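Local coordinates for macrophage receptor MARCO (Mus musculus, PDB 2OY3), which is a macrophage scavenger receptor that probably recognises its ligands, such as bacterial surfaces and other polyanionic particles, through this cysteine-rich domain, at residues L66-C71 against S82-G87. Residues are numbered along the deposited sequence; the frame is centred on the assembly and turned at random.
With MG (magnesium ion), chain C.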
loop_
_atom_site.group_PDB
_atom_site.type_symbol
_atom_site.label_atom_id
_atom_site.label_comp_id
_atom_site.label_asym_id
_atom_site.label_seq_id
_atom_site.Cartn_x
_atom_site.Cartn_y
_atom_site.Cartn_z
ATOM N N LEU A 66 -6.810 -3.549 -1.760
ATOM C CA LEU A 66 -5.783 -4.533 -2.120
ATOM C C LEU A 66 -5.443 -5.418 -0.939
ATOM O O LEU A 66 -5.572 -5.007 0.220
ATOM C CB LEU A 66 -4.505 -3.848 -2.638
ATOM C CG LEU A 66 -4.627 -3.178 -4.005
ATOM C CD1 LEU A 66 -3.390 -2.334 -4.252
ATOM C CD2 LEU A 66 -4.852 -4.211 -5.100
ATOM N N ASP A 67 -4.979 -6.629 -1.243
ATOM C CA ASP A 67 -4.524 -7.569 -0.227
ATOM C C ASP A 67 -3.510 -8.426 -0.947
ATOM O O ASP A 67 -3.582 -8.555 -2.183
ATOM C CB ASP A 67 -5.714 -8.415 0.255
ATOM C CG ASP A 67 -5.398 -9.244 1.505
ATOM O OD1 ASP A 67 -4.354 -9.026 2.158
ATOM O OD2 ASP A 67 -6.221 -10.119 1.840
ATOM N N ASN A 68 -2.549 -8.974 -0.207
ATOM C CA ASN A 68 -1.589 -9.911 -0.771
ATOM C C ASN A 68 -0.824 -9.353 -1.966
ATOM O O ASN A 68 -0.778 -9.991 -3.032
ATOM C CB ASN A 68 -2.305 -11.226 -1.156
ATOM C CG ASN A 68 -2.953 -11.889 0.044
ATOM O OD1 ASN A 68 -2.269 -12.402 0.930
ATOM N ND2 ASN A 68 -4.269 -11.836 0.101
ATOM N N VAL A 69 -0.295 -8.143 -1.807
ATOM C CA VAL A 69 0.516 -7.511 -2.843
ATOM C C VAL A 69 1.869 -8.238 -2.953
ATOM O O VAL A 69 2.489 -8.538 -1.947
ATOM C CB VAL A 69 0.722 -5.990 -2.573
ATOM C CG1 VAL A 69 1.579 -5.362 -3.681
ATOM C CG2 VAL A 69 -0.624 -5.269 -2.462
ATOM N N ASN A 70 2.287 -8.539 -4.184
ATOM C CA ASN A 70 3.473 -9.360 -4.449
ATOM C C ASN A 70 4.393 -8.684 -5.503
ATOM O O ASN A 70 4.693 -9.283 -6.544
ATOM C CB ASN A 70 3.081 -10.793 -4.918
ATOM C CG ASN A 70 1.915 -11.403 -4.116
ATOM O OD1 ASN A 70 2.007 -11.606 -2.889
ATOM N ND2 ASN A 70 0.808 -11.687 -4.810
ATOM N N CYS A 71 4.829 -7.450 -5.232
ATOM C CA CYS A 71 5.823 -6.767 -6.071
ATOM C C CYS A 71 7.170 -7.454 -6.009
ATOM O O CYS A 71 7.591 -7.932 -4.944
ATOM C CB CYS A 71 6.025 -5.300 -5.641
ATOM S SG CYS A 71 4.555 -4.261 -5.716
ATOM N N SER A 82 1.960 -8.097 -9.198
ATOM C CA SER A 82 1.054 -9.167 -8.796
ATOM C C SER A 82 0.380 -8.785 -7.469
ATOM O O SER A 82 1.033 -8.231 -6.584
ATOM C CB SER A 82 1.842 -10.466 -8.626
ATOM O OG SER A 82 1.046 -11.487 -8.072
ATOM N N LYS A 83 -0.920 -9.052 -7.357
ATOM C CA LYS A 83 -1.695 -8.754 -6.145
ATOM C C LYS A 83 -3.058 -9.427 -6.295
ATOM O O LYS A 83 -3.461 -9.774 -7.410
ATOM C CB LYS A 83 -1.878 -7.227 -5.970
ATOM C CG LYS A 83 -2.569 -6.521 -7.160
ATOM C CD LYS A 83 -2.086 -5.080 -7.334
ATOM C CE LYS A 83 -2.642 -4.405 -8.578
ATOM N NZ LYS A 83 -2.255 -5.099 -9.840
ATOM N N ASN A 84 -3.771 -9.609 -5.187
ATOM C CA ASN A 84 -5.163 -10.053 -5.236
ATOM C C ASN A 84 -5.961 -9.116 -6.129
ATOM O O ASN A 84 -5.606 -7.939 -6.280
ATOM C CB ASN A 84 -5.824 -9.968 -3.860
ATOM C CG ASN A 84 -5.692 -11.247 -3.019
ATOM O OD1 ASN A 84 -6.428 -11.407 -2.035
ATOM N ND2 ASN A 84 -4.759 -12.126 -3.364
ATOM N N SER A 85 -7.062 -9.624 -6.677
ATOM C CA SER A 85 -8.025 -8.791 -7.419
ATOM C C SER A 85 -8.516 -7.626 -6.510
ATOM O O SER A 85 -8.582 -7.769 -5.283
ATOM C CB SER A 85 -9.226 -9.634 -7.892
ATOM O OG SER A 85 -8.812 -10.745 -8.699
ATOM N N TRP A 86 -8.834 -6.490 -7.118
ATOM C CA TRP A 86 -9.282 -5.304 -6.367
ATOM C C TRP A 86 -10.509 -5.605 -5.473
ATOM O O TRP A 86 -11.446 -6.281 -5.909
ATOM C CB TRP A 86 -9.608 -4.191 -7.351
ATOM C CG TRP A 86 -8.414 -3.670 -8.138
ATOM C CD1 TRP A 86 -8.057 -4.010 -9.413
ATOM C CD2 TRP A 86 -7.440 -2.715 -7.693
ATOM N NE1 TRP A 86 -6.925 -3.319 -9.797
ATOM C CE2 TRP A 86 -6.523 -2.521 -8.762
ATOM C CE3 TRP A 86 -7.262 -1.984 -6.504
ATOM C CZ2 TRP A 86 -5.435 -1.655 -8.672
ATOM C CZ3 TRP A 86 -6.174 -1.110 -6.415
ATOM C CH2 TRP A 86 -5.273 -0.962 -7.500
ATOM N N GLY A 87 -10.471 -5.128 -4.226
ATOM C CA GLY A 87 -11.517 -5.389 -3.227
ATOM C C GLY A 87 -11.663 -6.841 -2.756
ATOM O O GLY A 87 -12.627 -7.170 -2.071
HETATM MG MG MG C . 4.407 -9.030 -0.818
HETATM O O HOH W 1 4.659 -8.808 -9.114
HETATM O O HOH W 2 3.973 -11.011 -1.294
HETATM O O HOH W 3 6.269 -8.812 -2.347
#
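Leu66 and Trp86 supply the apolar part of the contact. Chi1 of -70°, CG anti to the carbonyl carbon, runs the leucine alongside the indole and lays its branched methyl CD2 over one face of the six-membered ring, offset toward the rim, a CH-pi contact 3.8 Å from the centroid. The same methyl meets Lys83 CD at 3.7 Å, so a long lysine serves here as hydrocarbon while Lys83 NZ hydrogen-bonds the carbonyl oxygens of Trp79 and Cys81.

Backbone hydrogen bonds tie the two segments: Asn84 N to Asp67 O (3.2 Å) and Asn70 N to Ser82 O (2.7 Å). Between them lies a CA-H...O contact, Lys83 CA to Asn68 O (3.5 Å). Water 1 bridges Asn70 O and Ser82 N.

Asparagine suits positions 68 and 84, one amide giving an N-H, the other a carbonyl: Asn68 ND2 donates within its own amide plane to Asn84 OD1 (3.1 Å), but from above the carbonyl plane, off the lone pairs.

Val69 O binds a magnesium ion at 2.3 Å, with Asp33 O, Asp38 OD2 and two waters. Within this SRCR domain, residues 66-71 leave strand 64-66 with Leu66 and Val69 against Ile29 of strand 25-29; the Cys71-Cys81 disulfide closes the intervening loop, and Trp86 stacks on Tyr22 of strand 15-22.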